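Local coordinates for uncharacterized protein Atu2773 (Agrobacterium tumefaciens, PDB 2QV5), which is of unknown function but belongs to a divergent polysaccharide deacetylase family and may act on, or bind, carbohydrate, at residues V129-G134 with L159-S164; I86-F91 with R136-Q141; R51-E56 with A225-W230; A33-G38 with I214-A219. One frame throughout, in Å; residues are numbered along the deposited sequence.

Interaction 1 of 4, residues V129-G134 with L159-S164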
loop_
_atom_site.group_PDB
_atom_site.type_symbol
_atom_site.label_atom_id
_atom_site.label_comp_id
_atom_site.label_asym_id
_atom_site.label_seq_id
_atom_site.Cartn_x
_atom_site.Cartn_y
_atom_site.Cartn_z
ATOM N N VAL A 129 0.394 -5.575 -2.622
ATOM C CA VAL A 129 -0.689 -4.794 -3.185
ATOM C C VAL A 129 -1.488 -4.140 -2.066
ATOM O O VAL A 129 -1.510 -4.626 -0.924
ATOM C CB VAL A 129 -1.639 -5.635 -4.103
ATOM C CG1 VAL A 129 -0.875 -6.348 -5.214
ATOM C CG2 VAL A 129 -2.432 -6.635 -3.287
ATOM N N MET A 130 -2.137 -3.031 -2.391
ATOM C CA MET A 130 -3.078 -2.426 -1.460
ATOM C C MET A 130 -4.348 -2.057 -2.215
ATOM O O MET A 130 -4.319 -1.889 -3.425
ATOM C CB MET A 130 -2.461 -1.224 -0.706
ATOM C CG MET A 130 -1.911 -0.095 -1.570
ATOM S SD MET A 130 -1.228 1.373 -0.701
ATOM C CE MET A 130 -2.300 1.504 0.712
ATOM N N ASN A 131 -5.466 -1.976 -1.503
ATOM C CA ASN A 131 -6.731 -1.610 -2.136
ATOM C C ASN A 131 -6.754 -0.123 -2.420
ATOM O O ASN A 131 -6.227 0.670 -1.643
ATOM C CB ASN A 131 -7.923 -1.979 -1.244
ATOM C CG ASN A 131 -7.879 -1.296 0.101
ATOM O OD1 ASN A 131 -6.968 -1.524 0.896
ATOM N ND2 ASN A 131 -8.863 -0.440 0.362
ATOM N N TYR A 132 -7.316 0.241 -3.566
ATOM C CA TYR A 132 -7.795 1.589 -3.767
ATOM C C TYR A 132 -9.309 1.475 -3.718
ATOM O O TYR A 132 -9.910 0.756 -4.539
ATOM C CB TYR A 132 -7.328 2.193 -5.091
ATOM C CG TYR A 132 -7.926 3.570 -5.322
ATOM C CD1 TYR A 132 -7.743 4.595 -4.385
ATOM C CD2 TYR A 132 -8.698 3.839 -6.452
ATOM C CE1 TYR A 132 -8.309 5.855 -4.574
ATOM C CE2 TYR A 132 -9.264 5.104 -6.655
ATOM C CZ TYR A 132 -9.065 6.105 -5.712
ATOM O OH TYR A 132 -9.625 7.351 -5.905
ATOM N N LEU A 133 -9.899 2.153 -2.733
ATOM C CA LEU A 133 -11.339 2.091 -2.424
ATOM C C LEU A 133 -11.756 0.683 -1.998
ATOM O O LEU A 133 -11.150 0.113 -1.094
ATOM C CB LEU A 133 -12.202 2.676 -3.555
ATOM C CG LEU A 133 -11.867 4.098 -4.029
ATOM C CD1 LEU A 133 -12.754 4.487 -5.175
ATOM C CD2 LEU A 133 -11.996 5.105 -2.899
ATOM N N GLY A 134 -12.794 0.135 -2.625
ATOM C CA GLY A 134 -13.176 -1.249 -2.395
ATOM C C GLY A 134 -14.200 -1.494 -1.316
ATOM O O GLY A 134 -14.315 -2.617 -0.837
ATOM N N LEU A 159 -2.000 -5.245 1.794
ATOM C CA LEU A 159 -2.239 -4.200 2.777
ATOM C C LEU A 159 -3.654 -3.652 2.572
ATOM O O LEU A 159 -3.999 -3.141 1.509
ATOM C CB LEU A 159 -1.173 -3.094 2.669
ATOM C CG LEU A 159 -1.333 -1.911 3.633
ATOM C CD1 LEU A 159 -1.044 -2.310 5.081
ATOM C CD2 LEU A 159 -0.466 -0.756 3.219
ATOM N N ASP A 160 -4.487 -3.796 3.588
ATOM C CA ASP A 160 -5.838 -3.268 3.529
ATOM C C ASP A 160 -5.790 -1.892 4.192
ATOM O O ASP A 160 -5.293 -1.750 5.315
ATOM C CB ASP A 160 -6.786 -4.250 4.239
ATOM C CG ASP A 160 -8.271 -3.899 4.072
ATOM O OD1 ASP A 160 -8.665 -2.726 4.255
ATOM O OD2 ASP A 160 -9.061 -4.829 3.792
ATOM N N ASP A 161 -6.293 -0.865 3.512
ATOM C CA ASP A 161 -6.162 0.506 4.047
ATOM C C ASP A 161 -7.060 0.826 5.267
ATOM O O ASP A 161 -6.919 1.877 5.893
ATOM C CB ASP A 161 -6.294 1.562 2.936
ATOM C CG ASP A 161 -7.726 1.777 2.474
ATOM O OD1 ASP A 161 -8.615 0.963 2.791
ATOM O OD2 ASP A 161 -7.953 2.775 1.756
ATOM N N GLY A 162 -7.995 -0.076 5.561
ATOM C CA GLY A 162 -8.848 0.023 6.745
ATOM C C GLY A 162 -10.047 0.939 6.597
ATOM O O GLY A 162 -10.759 1.184 7.572
ATOM N N SER A 163 -10.282 1.438 5.384
ATOM C CA SER A 163 -11.392 2.359 5.123
ATOM C C SER A 163 -12.785 1.718 5.175
ATOM O O SER A 163 -13.791 2.425 5.260
ATOM C CB SER A 163 -11.184 3.108 3.804
ATOM O OG SER A 163 -10.905 2.233 2.728
ATOM N N SER A 164 -12.839 0.389 5.127
ATOM C CA SER A 164 -14.088 -0.354 5.307
ATOM C C SER A 164 -13.991 -1.230 6.540
ATOM O O SER A 164 -13.128 -2.113 6.620
ATOM C CB SER A 164 -14.384 -1.226 4.088
ATOM O OG SER A 164 -14.264 -0.477 2.895
HETATM O O HOH W 1 -9.304 3.456 -0.388
HETATM O O HOH W 2 -12.187 0.235 1.676
#
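N131 and D161 face each other just where two neighbouring parallel strands run out into loops, and they pair twice. The amide oxygen OD1 of N131 takes the backbone N-H of D161 on a lone pair in its own plane, 2.8 Å from OD1 to N. On the other branch, N131 ND2 gives a nearly straight bond to D161 OD1, also 2.8 Å. This hydrogen stays in the amide plane but comes down on D161 OD1 from above the carboxylate, the two planes being 88° apart. The N131 side chain reaches this spot with CG between the backbone N and carbonyl carbon (chi1 59°).

The second N-H of N131 ND2 goes to L133 O at 2.8 Å, so three bonds fix the amide's rotation. D161 OD1 is gripped three times as well: beside ND2 it accepts from S163 N, closing an Asx turn, and from S163 OG at 2.6 Å. One water joins L133 N to D161 OD2; another links L133 O with the hydroxyls of S163 and S164.

Behind this polar end the strands pair in ordinary parallel fashion, L159 N to V129 O at 2.8 Å. M130 and L159 run alongside each other on one sheet face, M130 CE 3.8 Å from L159 CD2.

D160 turns from this network: its OD1 accepts from G162 N, forming a second Asx turn, and OD2 is held by S167 and S169. Helix 141-153 connects strands 128-131 and 157-160 in a beta-alpha-beta unit; M130 and L159 both touch V35 of strand 30-39, while strand 82-88 pairs with strand 128-131.

Interaction 2 of 4, residues I86-F91 with R136-Q141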
loop_
_atom_site.group_PDB
_atom_site.type_symbol
_atom_site.label_atom_id
_atom_site.label_comp_id
_atom_site.label_asym_id
_atom_site.label_seq_id
_atom_site.Cartn_x
_atom_site.Cartn_y
_atom_site.Cartn_z
ATOM N N ILE A 86 -4.495 -1.437 -6.248
ATOM C CA ILE A 86 -5.451 -2.089 -7.129
ATOM C C ILE A 86 -6.842 -1.478 -6.965
ATOM O O ILE A 86 -7.389 -1.490 -5.864
ATOM C CB ILE A 86 -5.507 -3.607 -6.834
ATOM C CG1 ILE A 86 -4.119 -4.231 -7.001
ATOM C CG2 ILE A 86 -6.523 -4.309 -7.736
ATOM C CD1 ILE A 86 -3.600 -4.146 -8.417
ATOM N N PRO A 87 -7.419 -0.943 -8.059
ATOM C CA PRO A 87 -8.774 -0.376 -7.991
ATOM C C PRO A 87 -9.846 -1.445 -7.714
ATOM O O PRO A 87 -9.942 -2.425 -8.448
ATOM C CB PRO A 87 -8.966 0.255 -9.380
ATOM C CG PRO A 87 -8.016 -0.440 -10.267
ATOM C CD PRO A 87 -6.840 -0.836 -9.411
ATOM N N LEU A 88 -10.618 -1.255 -6.644
ATOM C CA LEU A 88 -11.675 -2.192 -6.244
ATOM C C LEU A 88 -13.018 -1.475 -6.112
ATOM O O LEU A 88 -13.049 -0.277 -5.842
ATOM C CB LEU A 88 -11.328 -2.881 -4.924
ATOM C CG LEU A 88 -10.030 -3.677 -4.736
ATOM C CD1 LEU A 88 -10.029 -4.224 -3.318
ATOM C CD2 LEU A 88 -9.909 -4.820 -5.724
ATOM N N GLU A 89 -14.120 -2.208 -6.294
ATOM C CA GLU A 89 -15.456 -1.589 -6.397
ATOM C C GLU A 89 -15.886 -0.878 -5.117
ATOM O O GLU A 89 -16.003 -1.513 -4.069
ATOM C CB GLU A 89 -16.519 -2.613 -6.792
ATOM C CG GLU A 89 -17.844 -1.989 -7.234
ATOM C CD GLU A 89 -18.976 -2.996 -7.314
ATOM O OE1 GLU A 89 -18.701 -4.193 -7.541
ATOM O OE2 GLU A 89 -20.148 -2.591 -7.152
ATOM N N PRO A 90 -16.116 0.445 -5.206
ATOM C CA PRO A 90 -16.613 1.207 -4.063
ATOM C C PRO A 90 -18.139 1.090 -3.944
ATOM O O PRO A 90 -18.782 0.486 -4.814
ATOM C CB PRO A 90 -16.202 2.635 -4.402
ATOM C CG PRO A 90 -16.224 2.685 -5.905
ATOM C CD PRO A 90 -15.930 1.290 -6.401
ATOM N N PHE A 91 -18.710 1.663 -2.885
ATOM C CA PHE A 91 -20.167 1.669 -2.699
ATOM C C PHE A 91 -20.931 2.537 -3.707
ATOM O O PHE A 91 -22.095 2.262 -4.012
ATOM C CB PHE A 91 -20.533 2.081 -1.271
ATOM C CG PHE A 91 -20.426 0.965 -0.276
ATOM C CD1 PHE A 91 -21.263 -0.148 -0.367
ATOM C CD2 PHE A 91 -19.492 1.024 0.756
ATOM C CE1 PHE A 91 -21.169 -1.187 0.549
ATOM C CE2 PHE A 91 -19.393 -0.010 1.682
ATOM C CZ PHE A 91 -20.233 -1.121 1.574
ATOM N N ARG A 136 -17.458 -1.824 -1.381
ATOM C CA ARG A 136 -18.341 -2.925 -1.768
ATOM C C ARG A 136 -17.573 -4.242 -1.899
ATOM O O ARG A 136 -17.995 -5.257 -1.342
ATOM C CB ARG A 136 -19.078 -2.579 -3.075
ATOM C CG ARG A 136 -19.935 -3.696 -3.704
ATOM C CD ARG A 136 -21.217 -3.997 -2.921
ATOM N NE ARG A 136 -22.047 -2.810 -2.698
ATOM C CZ ARG A 136 -23.143 -2.502 -3.389
ATOM N NH1 ARG A 136 -23.573 -3.290 -4.369
ATOM N NH2 ARG A 136 -23.814 -1.396 -3.095
ATOM N N PHE A 137 -16.443 -4.209 -2.610
ATOM C CA PHE A 137 -15.666 -5.410 -2.939
ATOM C C PHE A 137 -15.129 -6.181 -1.723
ATOM O O PHE A 137 -15.208 -7.415 -1.680
ATOM C CB PHE A 137 -14.511 -5.060 -3.885
ATOM C CG PHE A 137 -13.927 -6.248 -4.601
ATOM C CD1 PHE A 137 -14.455 -6.664 -5.815
ATOM C CD2 PHE A 137 -12.848 -6.946 -4.066
ATOM C CE1 PHE A 137 -13.926 -7.761 -6.480
ATOM C CE2 PHE A 137 -12.311 -8.041 -4.727
ATOM C CZ PHE A 137 -12.844 -8.446 -5.936
ATOM N N LEU A 138 -14.603 -5.450 -0.742
ATOM C CA LEU A 138 -13.940 -6.054 0.417
ATOM C C LEU A 138 -14.879 -6.784 1.368
ATOM O O LEU A 138 -14.446 -7.660 2.113
ATOM C CB LEU A 138 -13.088 -5.010 1.169
ATOM C CG LEU A 138 -11.887 -4.432 0.400
ATOM C CD1 LEU A 138 -11.363 -3.147 1.067
ATOM C CD2 LEU A 138 -10.758 -5.464 0.171
ATOM N N ALA A 139 -16.160 -6.423 1.329
ATOM C CA ALA A 139 -17.188 -7.074 2.143
ATOM C C ALA A 139 -17.780 -8.344 1.499
ATOM O O ALA A 139 -18.641 -8.998 2.095
ATOM C CB ALA A 139 -18.296 -6.068 2.476
ATOM N N GLU A 140 -17.311 -8.696 0.300
ATOM C CA GLU A 140 -17.854 -9.831 -0.454
ATOM C C GLU A 140 -16.886 -11.009 -0.569
ATOM O O GLU A 140 -15.986 -10.997 -1.415
ATOM C CB GLU A 140 -18.308 -9.373 -1.841
ATOM C CG GLU A 140 -19.375 -8.279 -1.824
ATOM C CD GLU A 140 -20.735 -8.777 -1.371
ATOM O OE1 GLU A 140 -21.331 -9.619 -2.083
ATOM O OE2 GLU A 140 -21.217 -8.311 -0.314
ATOM N N GLN A 141 -17.096 -12.021 0.281
ATOM C CA GLN A 141 -16.208 -13.189 0.412
ATOM C C GLN A 141 -15.924 -13.872 -0.923
ATOM O O GLN A 141 -14.772 -14.128 -1.258
ATOM C CB GLN A 141 -16.794 -14.186 1.426
ATOM C CG GLN A 141 -16.224 -15.604 1.387
ATOM C CD GLN A 141 -15.144 -15.850 2.414
ATOM O OE1 GLN A 141 -14.911 -15.035 3.309
ATOM N NE2 GLN A 141 -14.479 -16.992 2.297
#
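E89 O receives two consecutive backbone N-H groups, those of R136 and F137. The bond from F137 N is sound, 3.1 Å to E89 O, whereas the one from R136 N is bent and weak. Residues 136-138 have helical backbone angles, consistent with both N-H groups pointing one way.

The charged side chains only run alongside one another. E89 OE2 comes 3.6 Å from R136 CG, but at 4.5 Å from R136 NH1 it is too far for a salt bridge and lies well out of the guanidinium plane, so only the charges are near. The other oxygen, E89 OE1, is taken by the N-H of A105.

Apolar contact comes from L88. Its CD2 sits over one face of the F137 ring, offset toward the rim, 4.0 Å from F137 CD2, while its CD1 meets L138 CD2 at 3.8 Å.

F91 lays its ring against the R136 backbone, with R136 N over the ring centre. The R136 side chain bends at chi2 (72°) and chi3 (54°), which brings NE within 3.6 Å of F91 CD1. Ring and guanidinium planes stand 58° apart and the guanidinium turns its edge to CD1, so this is no face-to-face stack.

The whole joins the loops that follow neighbouring parallel strands 82-88 and 128-131. In beta/alpha-barrel enzymes such loops, at the C-terminal strand ends, rim the substrate-binding end; whether this protein binds substrate there is unknown.

Interaction 3 of 4, residues R51-E56 with A225-W230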
loop_
_atom_site.group_PDB
_atom_site.type_symbol
_atom_site.label_atom_id
_atom_site.label_comp_id
_atom_site.label_asym_id
_atom_site.label_seq_id
_atom_site.Cartn_x
_atom_site.Cartn_y
_atom_site.Cartn_z
ATOM N N ARG A 51 10.874 13.644 -4.613
ATOM C CA ARG A 51 11.813 14.697 -4.183
ATOM C C ARG A 51 11.893 14.865 -2.655
ATOM O O ARG A 51 12.983 15.063 -2.102
ATOM C CB ARG A 51 11.393 16.020 -4.829
ATOM C CG ARG A 51 12.347 17.187 -4.687
ATOM C CD ARG A 51 11.704 18.420 -5.311
ATOM N NE ARG A 51 12.337 19.666 -4.885
ATOM C CZ ARG A 51 11.909 20.430 -3.882
ATOM N NH1 ARG A 51 10.833 20.087 -3.181
ATOM N NH2 ARG A 51 12.562 21.548 -3.581
ATOM N N ASP A 52 10.743 14.780 -1.983
ATOM C CA ASP A 52 10.634 15.169 -0.572
ATOM C C ASP A 52 10.614 14.064 0.484
ATOM O O ASP A 52 11.116 14.270 1.592
ATOM C CB ASP A 52 9.416 16.075 -0.354
ATOM C CG ASP A 52 9.549 17.428 -1.031
ATOM O OD1 ASP A 52 10.642 17.760 -1.546
ATOM O OD2 ASP A 52 8.538 18.159 -1.053
ATOM N N LEU A 53 10.001 12.921 0.180
ATOM C CA LEU A 53 9.866 11.863 1.187
ATOM C C LEU A 53 11.193 11.120 1.335
ATOM O O LEU A 53 11.846 10.853 0.340
ATOM C CB LEU A 53 8.732 10.885 0.836
ATOM C CG LEU A 53 7.326 11.508 0.755
ATOM C CD1 LEU A 53 6.379 10.667 -0.077
ATOM C CD2 LEU A 53 6.738 11.749 2.135
ATOM N N PRO A 54 11.605 10.818 2.581
ATOM C CA PRO A 54 12.770 9.952 2.779
ATOM C C PRO A 54 12.475 8.522 2.301
ATOM O O PRO A 54 11.296 8.117 2.271
ATOM C CB PRO A 54 12.984 10.005 4.298
ATOM C CG PRO A 54 11.648 10.320 4.846
ATOM C CD PRO A 54 11.049 11.274 3.868
ATOM N N PRO A 55 13.525 7.771 1.893
ATOM C CA PRO A 55 13.369 6.422 1.306
ATOM C C PRO A 55 12.683 5.383 2.196
ATOM O O PRO A 55 12.299 4.320 1.716
ATOM C CB PRO A 55 14.808 5.981 1.034
ATOM C CG PRO A 55 15.668 6.890 1.802
ATOM C CD PRO A 55 14.935 8.192 1.904
ATOM N N GLU A 56 12.550 5.696 3.479
ATOM C CA GLU A 56 11.923 4.798 4.445
ATOM C C GLU A 56 10.407 4.791 4.287
ATOM O O GLU A 56 9.747 3.888 4.769
ATOM C CB GLU A 56 12.290 5.212 5.868
ATOM C CG GLU A 56 13.735 4.893 6.274
ATOM C CD GLU A 56 14.731 5.997 5.899
ATOM O OE1 GLU A 56 14.338 6.993 5.242
ATOM O OE2 GLU A 56 15.919 5.858 6.263
ATOM N N ALA A 225 4.559 17.105 2.737
ATOM C CA ALA A 225 5.330 18.006 3.596
ATOM C C ALA A 225 5.337 17.563 5.074
ATOM O O ALA A 225 6.405 17.508 5.704
ATOM C CB ALA A 225 4.839 19.473 3.435
ATOM N N ALA A 226 4.170 17.203 5.603
ATOM C CA ALA A 226 4.037 16.786 7.002
ATOM C C ALA A 226 4.708 15.450 7.264
ATOM O O ALA A 226 5.384 15.299 8.269
ATOM C CB ALA A 226 2.566 16.714 7.420
ATOM N N ILE A 227 4.513 14.493 6.355
ATOM C CA ILE A 227 5.114 13.160 6.471
ATOM C C ILE A 227 6.628 13.210 6.296
ATOM O O ILE A 227 7.347 12.596 7.075
ATOM C CB ILE A 227 4.432 12.140 5.515
ATOM C CG1 ILE A 227 2.997 11.879 5.988
ATOM C CG2 ILE A 227 5.209 10.804 5.404
ATOM C CD1 ILE A 227 2.186 11.148 5.008
ATOM N N SER A 228 7.117 13.977 5.322
ATOM C CA SER A 228 8.570 14.140 5.162
ATOM C C SER A 228 9.239 14.617 6.448
ATOM O O SER A 228 10.211 14.015 6.902
ATOM C CB SER A 228 8.910 15.113 4.032
ATOM O OG SER A 228 8.435 14.626 2.791
ATOM N N LYS A 229 8.703 15.688 7.024
ATOM C CA LYS A 229 9.250 16.287 8.242
ATOM C C LYS A 229 9.196 15.335 9.453
ATOM O O LYS A 229 10.204 15.151 10.148
ATOM C CB LYS A 229 8.500 17.583 8.540
ATOM C CG LYS A 229 8.958 18.327 9.787
ATOM C CD LYS A 229 8.006 19.480 10.087
ATOM C CE LYS A 229 8.458 20.300 11.284
ATOM N NZ LYS A 229 8.879 19.448 12.434
ATOM N N TRP A 230 8.020 14.743 9.697
ATOM C CA TRP A 230 7.818 13.815 10.813
ATOM C C TRP A 230 8.729 12.566 10.732
ATOM O O TRP A 230 9.348 12.188 11.736
ATOM C CB TRP A 230 6.339 13.409 10.897
ATOM C CG TRP A 230 5.976 12.653 12.156
ATOM C CD1 TRP A 230 5.533 13.181 13.330
ATOM C CD2 TRP A 230 6.038 11.233 12.350
ATOM N NE1 TRP A 230 5.315 12.181 14.247
ATOM C CE2 TRP A 230 5.620 10.975 13.670
ATOM C CE3 TRP A 230 6.407 10.154 11.535
ATOM C CZ2 TRP A 230 5.558 9.677 14.201
ATOM C CZ3 TRP A 230 6.353 8.864 12.064
ATOM C CH2 TRP A 230 5.928 8.639 13.386
#
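S228 presses against the end of helix 43-52, where D52 and L53 turn into the following loop. Its OG lies 3.0 Å from D52 O, but the two are not hydrogen-bonded: OG is bonded to I224 O, one turn back in its own helix. Chi1 of -62° sets OG beside its own backbone N, anti to the carbonyl carbon. D52 O accepts instead from R232 NH2 of the same helix.

The close packing continues on the buried side. L53 CD2 touches two residues of helix 221-233, 3.4 Å from S228 OG and 3.7 Å from I227 CG2, the L53 and I227 side chains crossing obliquely. P54 adds a lighter touch, its CD resting 4.0 Å from S228 CA, with S231 and R232 also against its ring.

Toward solvent the contact gives way to charges that are settled within each helix. D52 OD1 pairs with R51 NH1 at 2.9 Å and D52 OD2 with K48; on the other helix, K229 binds E233. K229 and A225 both point away from the loop, and of the D52 side chain it is CB that approaches S228 OG, at 3.6 Å.

Inward, L53 and I227 both reach V36 of strand 30-39, and I227 touches I34 too. The C-terminal end of helix 43-52 and its following turn thus pack on helix 221-233 over strand 30-39, consistent with the outer helical layer of the beta/alpha barrel of polysaccharide deacetylases.

Interaction 4 of 4, residues A33-G38 with I214-A219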
loop_
_atom_site.group_PDB
_atom_site.type_symbol
_atom_site.label_atom_id
_atom_site.label_comp_id
_atom_site.label_asym_id
_atom_site.label_seq_id
_atom_site.Cartn_x
_atom_site.Cartn_y
_atom_site.Cartn_z
ATOM N N ALA A 33 5.535 1.989 9.757
ATOM C CA ALA A 33 5.536 2.096 8.288
ATOM C C ALA A 33 4.534 3.170 7.899
ATOM O O ALA A 33 3.504 3.325 8.548
ATOM C CB ALA A 33 5.180 0.771 7.608
ATOM N N ILE A 34 4.861 3.942 6.870
ATOM C CA ILE A 34 3.934 4.954 6.340
ATOM C C ILE A 34 3.887 4.747 4.843
ATOM O O ILE A 34 4.937 4.697 4.200
ATOM C CB ILE A 34 4.374 6.420 6.645
ATOM C CG1 ILE A 34 4.280 6.735 8.142
ATOM C CG2 ILE A 34 3.504 7.426 5.846
ATOM C CD1 ILE A 34 5.222 7.846 8.595
ATOM N N VAL A 35 2.679 4.582 4.307
ATOM C CA VAL A 35 2.470 4.496 2.881
ATOM C C VAL A 35 1.879 5.803 2.352
ATOM O O VAL A 35 0.841 6.282 2.830
ATOM C CB VAL A 35 1.541 3.311 2.512
ATOM C CG1 VAL A 35 1.448 3.127 0.996
ATOM C CG2 VAL A 35 2.017 2.044 3.176
ATOM N N VAL A 36 2.554 6.387 1.368
ATOM C CA VAL A 36 1.982 7.505 0.641
ATOM C C VAL A 36 1.590 6.964 -0.729
ATOM O O VAL A 36 2.446 6.562 -1.524
ATOM C CB VAL A 36 2.941 8.719 0.539
ATOM C CG1 VAL A 36 2.294 9.837 -0.298
ATOM C CG2 VAL A 36 3.285 9.247 1.923
ATOM N N GLY A 37 0.289 6.939 -0.991
ATOM C CA GLY A 37 -0.217 6.342 -2.213
ATOM C C GLY A 37 -0.627 7.356 -3.263
ATOM O O GLY A 37 -0.481 8.569 -3.072
ATOM N N GLY A 38 -1.126 6.855 -4.385
ATOM C CA GLY A 38 -1.580 7.725 -5.466
ATOM C C GLY A 38 -0.512 8.113 -6.476
ATOM O O GLY A 38 -0.779 8.932 -7.352
ATOM N N ILE A 214 1.068 1.005 11.156
ATOM C CA ILE A 214 1.083 1.420 9.752
ATOM C C ILE A 214 0.129 2.594 9.565
ATOM O O ILE A 214 -1.034 2.520 9.965
ATOM C CB ILE A 214 0.653 0.271 8.803
ATOM C CG1 ILE A 214 1.608 -0.931 8.901
ATOM C CG2 ILE A 214 0.551 0.782 7.343
ATOM C CD1 ILE A 214 1.067 -2.227 8.271
ATOM N N GLY A 215 0.637 3.684 8.988
ATOM C CA GLY A 215 -0.185 4.815 8.580
ATOM C C GLY A 215 -0.266 4.889 7.069
ATOM O O GLY A 215 0.674 4.500 6.374
ATOM N N VAL A 216 -1.402 5.351 6.552
ATOM C CA VAL A 216 -1.563 5.521 5.110
ATOM C C VAL A 216 -1.956 6.970 4.788
ATOM O O VAL A 216 -2.622 7.633 5.583
ATOM C CB VAL A 216 -2.577 4.517 4.484
ATOM C CG1 VAL A 216 -2.026 3.099 4.501
ATOM C CG2 VAL A 216 -3.927 4.565 5.189
ATOM N N ALA A 217 -1.481 7.454 3.648
ATOM C CA ALA A 217 -1.824 8.775 3.136
ATOM C C ALA A 217 -1.793 8.751 1.605
ATOM O O ALA A 217 -1.340 7.771 1.002
ATOM C CB ALA A 217 -0.859 9.807 3.667
ATOM N N SER A 218 -2.323 9.807 0.992
ATOM C CA SER A 218 -2.247 10.022 -0.451
ATOM C C SER A 218 -1.216 11.095 -0.701
ATOM O O SER A 218 -0.821 11.794 0.238
ATOM C CB SER A 218 -3.604 10.468 -0.995
ATOM O OG SER A 218 -4.533 9.414 -0.900
ATOM N N ALA A 219 -0.776 11.235 -1.954
ATOM C CA ALA A 219 0.260 12.209 -2.317
ATOM C C ALA A 219 -0.274 13.639 -2.529
ATOM O O ALA A 219 -0.038 14.256 -3.568
ATOM C CB ALA A 219 1.047 11.727 -3.549
#
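A33, V35, I214, V216 and S218 stand on one face of the ribbon formed by A33-G38 and I214-A219. There A33 CB meets I214 CG1, and V35 CB lies 4.1 Å from V216 CG1. This face looks into the centre of the fold, where M130 touches both V35 and V216. On the opposite face stand I34, V36 and A217, under I227 of helix 221-233. V36 CG1, anti to its backbone N (chi1 177°), leans across to A219 and comes 3.7 Å from A219 CA. G215, with no side chain, leaves I34 beside bare backbone.

The strands are in parallel register, their axes 26° apart, and the pair joins the first and last members of a curled ring of seven strands, with strand 239-241 a branch off strand 30-39. This is consistent with the irregular beta/alpha barrel of polysaccharide deacetylases.

Between the facing strand edges runs a peptide ladder. A33 O takes G215 N at 2.9 Å, and G215 O in turn takes V35 N at 2.9 Å. A217 N then meets V35 O at 2.7 Å, and A217 O accepts from G37 N. CA-H groups supplement the ladder, for instance I214 CA to A33 O at 3.3 Å. G37 O closes it with a weak, bent bond from A219 N. Near the C-terminal ends of the strands, G38 N is hydrogen-bonded to Q85 OE1 and S218 N to D188 OD2.

All four contacts are largely buried, but interactions 1 and 4 lie near the chain's centre and interactions 2 and 3 about 16 Å from it, centre to centre. Interactions 1 and 4 both pair parallel strands of the curled sheet and meet in its middle, where L159 touches I214. Interaction 4 is a backbone ladder with aliphatic side chains; interaction 1 turns polar and watery where its strands give way to loops. Interaction 2, whose strand 82-88 pairs with strand 128-131 of interaction 1, mixes leucine-aromatic packing with loosely placed charges. Interaction 3 belongs to the helical layer, its centre about 30 Å from that of interaction 2, yet I227 and W230 carry it onto the outer face of interaction 4.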